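Local coordinates for signal transduction protein TRAP (Staphylococcus aureus, PDB 4AE5) that probably acts as a phosphorylation-dependent signal transducer that activates the agr system and RNAIII synthesis, raising toxin production and biofilm formation, at residues Gln28-Thr34 against Arg160-Ile165; Glu64-Tyr68 against Phe118-Arg123. All blocks are in the same frame, centred on the assembly; numbering follows the deposited sequence.

Contact 1: residues Gln28-Thr34 against Arg160-Ile165. With FMT (formic acid), chain E.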
ATOM      1  N   GLN A  28       0.304   3.618 -12.013  1.00 19.08           N
ATOM      2  CA  GLN A  28       1.119   4.824 -11.720  1.00 18.35           C
ATOM      3  C   GLN A  28       0.239   5.911 -11.099  1.00 18.40           C
ATOM      4  O   GLN A  28      -0.937   6.069 -11.522  1.00 19.36           O
ATOM      5  CB  GLN A  28       1.736   5.377 -13.039  1.00 20.25           C
ATOM      6  CG  GLN A  28       2.572   6.621 -12.732  1.00 18.94           C
ATOM      7  CD  GLN A  28       3.295   7.220 -13.935  1.00 21.14           C
ATOM      8  OE1 GLN A  28       2.966   6.932 -15.100  1.00 20.42           O
ATOM      9  NE2 GLN A  28       4.233   8.138 -13.630  1.00 19.81           N
ATOM     10  N   PHE A  29       0.751   6.608 -10.058  1.00 18.18           N
ATOM     11  CA  PHE A  29      -0.004   7.654  -9.380  1.00 18.99           C
ATOM     12  C   PHE A  29       0.845   8.829  -8.972  1.00 17.79           C
ATOM     13  O   PHE A  29       2.064   8.709  -8.911  1.00 18.74           O
ATOM     14  CB  PHE A  29      -0.640   7.134  -8.072  1.00 16.75           C
ATOM     15  CG  PHE A  29      -1.474   5.905  -8.279  1.00 16.52           C
ATOM     16  CD1 PHE A  29      -0.869   4.636  -8.329  1.00 15.77           C
ATOM     17  CD2 PHE A  29      -2.838   6.005  -8.406  1.00 17.15           C
ATOM     18  CE1 PHE A  29      -1.623   3.486  -8.570  1.00 15.87           C
ATOM     19  CE2 PHE A  29      -3.615   4.846  -8.606  1.00 16.91           C
ATOM     20  CZ  PHE A  29      -2.999   3.589  -8.726  1.00 17.24           C
ATOM     21  N   SER A  30       0.154   9.950  -8.680  1.00 19.73           N
ATOM     22  CA  SER A  30       0.794  11.209  -8.227  1.00 21.62           C
ATOM     23  C   SER A  30       0.691  11.338  -6.703  1.00 21.57           C
ATOM     24  O   SER A  30      -0.425  11.200  -6.151  1.00 24.09           O
ATOM     25  CB  SER A  30       0.186  12.432  -8.944  1.00 24.46           C
ATOM     26  OG  SER A  30       1.006  13.553  -8.619  1.00 34.24           O
ATOM     27  N   ALA A  31       1.841  11.485  -6.029  1.00 23.07           N
ATOM     28  CA  ALA A  31       1.890  11.693  -4.568  1.00 22.58           C
ATOM     29  C   ALA A  31       2.336  13.130  -4.418  1.00 23.51           C
ATOM     30  O   ALA A  31       2.724  13.763  -5.411  1.00 21.75           O
ATOM     31  CB  ALA A  31       2.873  10.705  -3.849  1.00 21.40           C
ATOM     32  N   SER A  32       2.292  13.673  -3.209  1.00 23.24           N
ATOM     33  CA  SER A  32       2.593  15.110  -3.067  1.00 25.06           C
ATOM     34  C   SER A  32       4.062  15.353  -3.140  1.00 25.54           C
ATOM     35  O   SER A  32       4.504  16.484  -3.435  1.00 26.78           O
ATOM     36  CB  SER A  32       2.036  15.650  -1.734  1.00 26.05           C
ATOM     37  OG  SER A  32       2.578  14.921  -0.659  1.00 24.94           O
ATOM     38  N   ASP A  33       4.850  14.299  -2.933  1.00 24.69           N
ATOM     39  CA  ASP A  33       6.326  14.426  -2.900  1.00 26.03           C
ATOM     40  C   ASP A  33       7.087  13.711  -4.011  1.00 25.03           C
ATOM     41  O   ASP A  33       8.301  13.857  -4.098  1.00 26.29           O
ATOM     42  CB  ASP A  33       6.898  13.942  -1.530  1.00 26.50           C
ATOM     43  CG  ASP A  33       6.659  12.418  -1.275  1.00 25.99           C
ATOM     44  OD1 ASP A  33       5.542  11.913  -1.424  1.00 25.68           O
ATOM     45  OD2 ASP A  33       7.596  11.738  -0.849  1.00 26.68           O
ATOM     46  N   THR A  34       6.380  12.973  -4.865  1.00 23.68           N
ATOM     47  CA  THR A  34       7.006  12.178  -5.913  1.00 23.53           C
ATOM     48  C   THR A  34       5.934  11.504  -6.778  1.00 21.25           C
ATOM     49  O   THR A  34       4.804  11.312  -6.328  1.00 19.59           O
ATOM     50  CB  THR A  34       7.877  11.055  -5.237  1.00 23.90           C
ATOM     51  OG1 THR A  34       8.506  10.253  -6.250  1.00 24.95           O
ATOM     52  CG2 THR A  34       7.051  10.144  -4.322  1.00 21.58           C
ATOM     53  N   ARG A 160       1.494   8.069   2.787  1.00 18.94           N
ATOM     54  CA  ARG A 160       1.667   8.723   1.491  1.00 19.63           C
ATOM     55  C   ARG A 160       0.413   8.592   0.677  1.00 17.31           C
ATOM     56  O   ARG A 160       0.023   7.459   0.246  1.00 16.72           O
ATOM     57  CB  ARG A 160       2.827   8.074   0.707  1.00 20.03           C
ATOM     58  CG  ARG A 160       3.039   8.801  -0.653  1.00 19.15           C
ATOM     59  CD  ARG A 160       4.362   8.451  -1.364  1.00 21.79           C
ATOM     60  NE  ARG A 160       5.584   9.080  -0.782  1.00 20.87           N
ATOM     61  CZ  ARG A 160       6.539   8.369  -0.182  1.00 22.00           C
ATOM     62  NH1 ARG A 160       6.439   7.004  -0.126  1.00 21.00           N
ATOM     63  NH2 ARG A 160       7.616   8.977   0.314  1.00 23.56           N
ATOM     64  N   TYR A 161      -0.232   9.712   0.374  1.00 17.26           N
ATOM     65  CA  TYR A 161      -1.452   9.636  -0.496  1.00 15.87           C
ATOM     66  C   TYR A 161      -1.069   9.523  -1.990  1.00 17.93           C
ATOM     67  O   TYR A 161      -0.152  10.202  -2.437  1.00 17.58           O
ATOM     68  CB  TYR A 161      -2.336  10.871  -0.329  1.00 18.89           C
ATOM     69  CG  TYR A 161      -3.137  10.976   0.947  1.00 19.13           C
ATOM     70  CD1 TYR A 161      -3.027  10.040   1.981  1.00 20.22           C
ATOM     71  CD2 TYR A 161      -4.029  12.065   1.121  1.00 21.54           C
ATOM     72  CE1 TYR A 161      -3.817  10.147   3.146  1.00 19.92           C
ATOM     73  CE2 TYR A 161      -4.780  12.211   2.281  1.00 20.39           C
ATOM     74  CZ  TYR A 161      -4.691  11.258   3.280  1.00 20.49           C
ATOM     75  OH  TYR A 161      -5.460  11.413   4.418  1.00 20.28           O
ATOM     76  N   LEU A 162      -1.759   8.654  -2.731  1.00 17.08           N
ATOM     77  CA  LEU A 162      -1.551   8.349  -4.169  1.00 17.69           C
ATOM     78  C   LEU A 162      -2.821   8.705  -4.936  1.00 19.02           C
ATOM     79  O   LEU A 162      -3.893   8.073  -4.760  1.00 18.01           O
ATOM     80  CB  LEU A 162      -1.216   6.854  -4.402  1.00 18.98           C
ATOM     81  CG  LEU A 162      -0.137   6.181  -3.571  1.00 18.30           C
ATOM     82  CD1 LEU A 162       0.189   4.752  -4.106  1.00 21.51           C
ATOM     83  CD2 LEU A 162       1.198   6.881  -3.529  1.00 19.65           C
ATOM     84  N   TYR A 163      -2.742   9.769  -5.739  1.00 20.11           N
ATOM     85  CA  TYR A 163      -3.875  10.210  -6.580  1.00 20.50           C
ATOM     86  C   TYR A 163      -3.790   9.688  -8.033  1.00 22.15           C
ATOM     87  O   TYR A 163      -2.695   9.566  -8.583  1.00 22.94           O
ATOM     88  CB  TYR A 163      -3.992  11.769  -6.623  1.00 23.35           C
ATOM     89  CG  TYR A 163      -4.148  12.432  -5.278  1.00 23.48           C
ATOM     90  CD1 TYR A 163      -3.052  12.649  -4.494  1.00 22.85           C
ATOM     91  CD2 TYR A 163      -5.394  12.814  -4.788  1.00 26.68           C
ATOM     92  CE1 TYR A 163      -3.149  13.214  -3.240  1.00 24.52           C
ATOM     93  CE2 TYR A 163      -5.501  13.401  -3.534  1.00 25.73           C
ATOM     94  CZ  TYR A 163      -4.354  13.570  -2.762  1.00 25.40           C
ATOM     95  OH  TYR A 163      -4.400  14.225  -1.524  1.00 28.93           O
ATOM     96  N   PRO A 164      -4.941   9.367  -8.667  1.00 24.62           N
ATOM     97  CA  PRO A 164      -4.892   8.932 -10.079  1.00 26.04           C
ATOM     98  C   PRO A 164      -4.393  10.011 -10.986  1.00 29.62           C
ATOM     99  O   PRO A 164      -4.600  11.234 -10.703  1.00 32.02           O
ATOM    100  CB  PRO A 164      -6.373   8.711 -10.448  1.00 29.57           C
ATOM    101  CG  PRO A 164      -7.037   8.443  -9.147  1.00 26.64           C
ATOM    102  CD  PRO A 164      -6.348   9.397  -8.181  1.00 26.89           C
ATOM    103  N   ILE A 165      -3.762   9.605 -12.073  1.00 29.02           N
ATOM    104  CA  ILE A 165      -3.177  10.569 -13.006  1.00 35.81           C
ATOM    105  C   ILE A 165      -4.303  11.045 -13.941  1.00 39.43           C
ATOM    106  O   ILE A 165      -5.060  10.214 -14.485  1.00 38.24           O
ATOM    107  CB  ILE A 165      -2.083   9.960 -13.924  1.00 35.51           C
ATOM    108  CG1 ILE A 165      -1.052   9.094 -13.172  1.00 34.50           C
ATOM    109  CG2 ILE A 165      -1.448  11.070 -14.750  1.00 37.00           C
ATOM    110  CD1 ILE A 165      -0.150   9.915 -12.292  1.00 32.64           C
TER
HETATM  111  C   FMT E1000       3.861   4.163  -1.668  1.00 36.30           C
HETATM  112  O1  FMT E1000       4.050   2.923  -1.668  1.00 39.57           O
HETATM  113  O2  FMT E1000       4.888   4.961  -1.299  1.00 33.86           O
HETATM  114  O   HOH W   1      -3.541   6.727 -12.114  1.00 38.92           O

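Contact 2: residues Glu64-Tyr68 against Phe118-Arg123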
ATOM      1  N   GLU A  64      -6.106   2.032 -11.927  1.00 22.88           N
ATOM      2  CA  GLU A  64      -5.550   3.360 -12.071  1.00 23.90           C
ATOM      3  C   GLU A  64      -6.457   4.556 -11.732  1.00 25.32           C
ATOM      4  O   GLU A  64      -5.962   5.682 -11.620  1.00 24.12           O
ATOM      5  CB  GLU A  64      -4.884   3.535 -13.449  1.00 29.81           C
ATOM      6  CG  GLU A  64      -3.515   2.859 -13.456  1.00 31.28           C
ATOM      7  CD  GLU A  64      -2.571   3.300 -14.562  1.00 38.37           C
ATOM      8  OE1 GLU A  64      -2.988   3.197 -15.756  1.00 44.83           O
ATOM      9  OE2 GLU A  64      -1.397   3.646 -14.240  1.00 30.78           O
ATOM     10  N   HIS A  65      -7.766   4.345 -11.557  1.00 26.02           N
ATOM     11  CA  HIS A  65      -8.693   5.455 -11.251  1.00 28.49           C
ATOM     12  C   HIS A  65      -9.049   5.561  -9.782  1.00 24.92           C
ATOM     13  O   HIS A  65      -9.871   6.380  -9.411  1.00 21.52           O
ATOM     14  CB  HIS A  65     -10.012   5.319 -12.049  1.00 35.06           C
ATOM     15  CG  HIS A  65      -9.809   5.101 -13.535  1.00 41.57           C
ATOM     16  ND1 HIS A  65      -8.998   5.882 -14.280  1.00 46.35           N
ATOM     17  CD2 HIS A  65     -10.331   4.135 -14.401  1.00 48.88           C
ATOM     18  CE1 HIS A  65      -8.998   5.443 -15.557  1.00 49.66           C
ATOM     19  NE2 HIS A  65      -9.822   4.382 -15.636  1.00 50.64           N
ATOM     20  N   HIS A  66      -8.499   4.668  -8.961  1.00 20.79           N
ATOM     21  CA  HIS A  66      -8.733   4.723  -7.495  1.00 19.14           C
ATOM     22  C   HIS A  66      -7.766   5.631  -6.720  1.00 17.53           C
ATOM     23  O   HIS A  66      -6.602   5.889  -7.167  1.00 17.13           O
ATOM     24  CB  HIS A  66      -8.710   3.318  -6.875  1.00 18.71           C
ATOM     25  CG  HIS A  66      -9.828   2.357  -7.356  1.00 19.06           C
ATOM     26  ND1 HIS A  66     -10.867   2.740  -8.157  1.00 21.78           N
ATOM     27  CD2 HIS A  66      -9.974   0.999  -7.155  1.00 19.70           C
ATOM     28  CE1 HIS A  66     -11.693   1.668  -8.373  1.00 21.10           C
ATOM     29  NE2 HIS A  66     -11.127   0.604  -7.761  1.00 22.45           N
ATOM     30  N   PHE A  67      -8.172   6.067  -5.532  1.00 16.32           N
ATOM     31  CA  PHE A  67      -7.263   6.780  -4.595  1.00 15.28           C
ATOM     32  C   PHE A  67      -6.658   5.697  -3.704  1.00 14.83           C
ATOM     33  O   PHE A  67      -7.338   4.755  -3.314  1.00 15.51           O
ATOM     34  CB  PHE A  67      -8.080   7.698  -3.703  1.00 15.74           C
ATOM     35  CG  PHE A  67      -7.326   8.268  -2.533  1.00 16.25           C
ATOM     36  CD1 PHE A  67      -6.647   9.489  -2.696  1.00 17.25           C
ATOM     37  CD2 PHE A  67      -7.311   7.626  -1.269  1.00 15.56           C
ATOM     38  CE1 PHE A  67      -5.948  10.039  -1.627  1.00 16.87           C
ATOM     39  CE2 PHE A  67      -6.580   8.165  -0.206  1.00 15.23           C
ATOM     40  CZ  PHE A  67      -5.904   9.374  -0.392  1.00 16.50           C
ATOM     41  N   TYR A  68      -5.381   5.804  -3.410  1.00 15.12           N
ATOM     42  CA  TYR A  68      -4.748   4.882  -2.450  1.00 14.12           C
ATOM     43  C   TYR A  68      -4.090   5.655  -1.318  1.00 15.52           C
ATOM     44  O   TYR A  68      -3.517   6.743  -1.563  1.00 16.45           O
ATOM     45  CB  TYR A  68      -3.690   4.028  -3.152  1.00 14.69           C
ATOM     46  CG  TYR A  68      -4.313   3.082  -4.130  1.00 14.47           C
ATOM     47  CD1 TYR A  68      -4.564   3.461  -5.465  1.00 15.33           C
ATOM     48  CD2 TYR A  68      -4.682   1.817  -3.727  1.00 14.35           C
ATOM     49  CE1 TYR A  68      -5.221   2.611  -6.359  1.00 15.93           C
ATOM     50  CE2 TYR A  68      -5.305   0.937  -4.591  1.00 15.69           C
ATOM     51  CZ  TYR A  68      -5.541   1.340  -5.952  1.00 17.63           C
ATOM     52  OH  TYR A  68      -6.219   0.458  -6.783  1.00 17.32           O
ATOM     53  N   PHE A 118      -4.519   0.984   1.250  1.00 12.57           N
ATOM     54  CA  PHE A 118      -5.957   1.082   1.243  1.00 13.65           C
ATOM     55  C   PHE A 118      -6.335   1.782  -0.046  1.00 15.10           C
ATOM     56  O   PHE A 118      -5.844   2.892  -0.358  1.00 14.23           O
ATOM     57  CB  PHE A 118      -6.521   1.824   2.464  1.00 14.18           C
ATOM     58  CG  PHE A 118      -6.664   0.975   3.706  1.00 14.11           C
ATOM     59  CD1 PHE A 118      -7.571  -0.123   3.762  1.00 13.97           C
ATOM     60  CD2 PHE A 118      -5.871   1.254   4.850  1.00 15.02           C
ATOM     61  CE1 PHE A 118      -7.737  -0.851   4.967  1.00 13.49           C
ATOM     62  CE2 PHE A 118      -6.045   0.528   6.041  1.00 13.57           C
ATOM     63  CZ  PHE A 118      -6.932  -0.589   6.046  1.00 14.08           C
ATOM     64  N   GLY A 119      -7.112   1.082  -0.857  1.00 13.47           N
ATOM     65  CA  GLY A 119      -7.707   1.664  -2.067  1.00 13.34           C
ATOM     66  C   GLY A 119      -9.150   2.068  -1.849  1.00 13.64           C
ATOM     67  O   GLY A 119     -10.015   1.267  -1.417  1.00 14.21           O
ATOM     68  N   PHE A 120      -9.457   3.309  -2.189  1.00 14.19           N
ATOM     69  CA  PHE A 120     -10.872   3.763  -2.037  1.00 15.18           C
ATOM     70  C   PHE A 120     -11.313   4.535  -3.281  1.00 17.22           C
ATOM     71  O   PHE A 120     -10.464   4.932  -4.102  1.00 17.21           O
ATOM     72  CB  PHE A 120     -10.992   4.659  -0.788  1.00 15.36           C
ATOM     73  CG  PHE A 120     -11.263   3.939   0.492  1.00 14.23           C
ATOM     74  CD1 PHE A 120     -10.221   3.244   1.144  1.00 14.09           C
ATOM     75  CD2 PHE A 120     -12.514   3.936   1.061  1.00 13.96           C
ATOM     76  CE1 PHE A 120     -10.444   2.612   2.321  1.00 12.56           C
ATOM     77  CE2 PHE A 120     -12.750   3.276   2.250  1.00 13.27           C
ATOM     78  CZ  PHE A 120     -11.735   2.587   2.870  1.00 13.25           C
ATOM     79  N   ALA A 121     -12.651   4.768  -3.403  1.00 18.50           N
ATOM     80  CA  ALA A 121     -13.234   5.596  -4.510  1.00 21.02           C
ATOM     81  C   ALA A 121     -12.503   6.931  -4.664  1.00 19.49           C
ATOM     82  O   ALA A 121     -12.175   7.346  -5.775  1.00 21.50           O
ATOM     83  CB  ALA A 121     -14.761   5.865  -4.264  1.00 21.18           C
ATOM     84  N   ASP A 122     -12.291   7.624  -3.550  1.00 19.02           N
ATOM     85  CA  ASP A 122     -11.604   8.923  -3.559  1.00 19.96           C
ATOM     86  C   ASP A 122     -10.984   9.251  -2.221  1.00 18.97           C
ATOM     87  O   ASP A 122     -11.130   8.519  -1.273  1.00 18.11           O
ATOM     88  CB  ASP A 122     -12.586  10.085  -4.017  1.00 21.37           C
ATOM     89  CG  ASP A 122     -13.808  10.244  -3.111  1.00 24.42           C
ATOM     90  OD1 ASP A 122     -13.784   9.909  -1.935  1.00 21.17           O
ATOM     91  OD2 ASP A 122     -14.818  10.893  -3.554  1.00 29.69           O
ATOM     92  N   ARG A 123     -10.343  10.403  -2.116  1.00 19.19           N
ATOM     93  CA  ARG A 123      -9.678  10.773  -0.911  1.00 20.92           C
ATOM     94  C   ARG A 123     -10.618  10.930   0.218  1.00 20.73           C
ATOM     95  O   ARG A 123     -10.279  10.516   1.338  1.00 18.86           O
ATOM     96  CB  ARG A 123      -8.945  12.099  -1.103  1.00 23.81           C
ATOM     97  CG  ARG A 123      -8.235  12.554   0.147  1.00 28.65           C
ATOM     98  CD  ARG A 123      -7.583  13.873  -0.192  1.00 35.94           C
ATOM     99  NE  ARG A 123      -7.570  14.699   0.966  1.00 43.56           N
ATOM    100  CZ  ARG A 123      -8.364  15.757   1.109  1.00 47.27           C
ATOM    101  NH1 ARG A 123      -9.209  16.097   0.144  1.00 48.90           N
ATOM    102  NH2 ARG A 123      -8.292  16.473   2.214  1.00 44.24           N
TER
HETATM  103  O   HOH W   2     -12.892   6.181  -8.104  1.00 48.09           O

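Contact 1: residues Gln28-Thr34 against Arg160-Ile165
Asp33 and Arg160 meet through a two-pronged salt bridge at one end of this contact. Arg160 offers the side of its guanidinium: NE donates to Asp33 OD1 at 2.9 Å and NH2 to Asp33 OD2 at 3.0 Å, each oxygen using its syn lone pair. The two flat groups lie only 15° apart. Arginine suits the place because it presents NE and NH2 side by side to the two oxygens of one carboxylate. Its NH1 donates to O2 of a formic acid molecule, probably from the crystallisation liquor, which Tyr8, Lys115 and Tyr117 also bind. The bend of the arginine chain at chi3 (-75°) turns the guanidinium to Asp33, while CD packs on Ala31 CB, a methyl small enough to let the chain pass.

Backbone bonds hold the strands together farther along. Ser30 and Tyr163 form an antiparallel hydrogen-bonded pair, Ser30 N reaching Tyr163 O at 2.9 Å and Tyr163 N reaching Ser30 O at 2.8 Å. Toward the C-terminal end of 160-165 direct bonding gives way to a water that donates to Gln28 O and accepts from Ile165 N.

Apolar side chains add van der Waals contacts, partly against backbone atoms. Phe29 CB rests against Leu162 CB at 3.7 Å, the two side chains crossing at about a right angle, and Tyr163 O lies at the edge of the phenylalanine ring; beyond the segments that ring meets Tyr68. Ile165, with CG1 beside its backbone N (chi1 -47°), lays CD1 against Ser30 N at 3.6 Å.

Charge pairing, backbone hydrogen bonds and buried hydrocarbon imply a strand junction of the barrel whose turn, closed by the Ala31 N to Thr34 O bond, is joined to strand 158-164 by the Asp33-Arg160 ion pair where the cross-strand N-H...O bonds stop.

Contact 2: residues Glu64-Tyr68 against Phe118-Arg123
Phe67 O accepts the shortest direct hydrogen bond of this contact, from Phe120 N at 2.8 Å, with an N-H...O angle of 168°. The return bond, Phe67 N to Phe120 O at 2.9 Å, is more bent at 149°, and together they make an antiparallel hydrogen-bonded pair. Gly119 CA adds a C-H...O contact to the same Phe67 carbonyl, and Tyr68 CA makes another to Phe118 O at 3.1 Å.

Glycine suits position 119, where the non-hydrogen-bonded pair with Tyr68 brings the CA atoms to 4.4 Å: having no side chain, it lets the Tyr68 ring lie close to the strand, CD2 3.5 Å from Gly119 CA. The far end of the tyrosine is fixed by a bond from Ser63 N to its hydroxyl.

Phe67 swings its ring over the start of the helix. The ring is sent there by chi1 (168°), which puts CG on the far side from the backbone N; Arg123 CA then sits over one face, 3.7 Å from the centroid and almost on the ring normal, a CH-pi contact. Arg123 CB and CG carry on from CA toward CE1 and CZ, CB still over the face, so the aliphatic part of arginine serves as a hydrophobic partner while its NH2 makes a salt bridge with Glu127. Asp122 is the N-cap, its OD1 accepting from Ala125 N, a role for which a short carboxylate is well suited. One residue earlier, Ala121 O takes a bond of 2.7 Å from a water that also donates, over a longer distance, to His65 O.

Strand 114-120 thus pairs with strand 67-73 and runs into helix 123-131, whose Tyr126 also packs on Phe67, while strand 158-164 adjoins strand 67-73 and sends Tyr161 edge-to-face against the Phe67 ring.

In the fold
The centres of the two contacts lie about 10 Å apart on one closed antiparallel barrel. Across it, strands 27-30, 158-164, 67-73 and 114-120 follow one another, so contact 1 joins the first two and contact 2 the last two. Between them, strands 158-164 and 67-73 are neighbours, bonded from Leu162 N to Tyr68 O, and Gln28 N is hydrogen-bonded to Glu64 OE2. Along the chain, segments 28-34, 64-68, 118-123 and 160-165 occur in that order: contact 1 brackets contact 2. The C-terminal strand is thereby set between strands 27-30 and 67-73, from the first half of the chain. His66, probably a phosphorylation site though unmodified here, lies in contact 2.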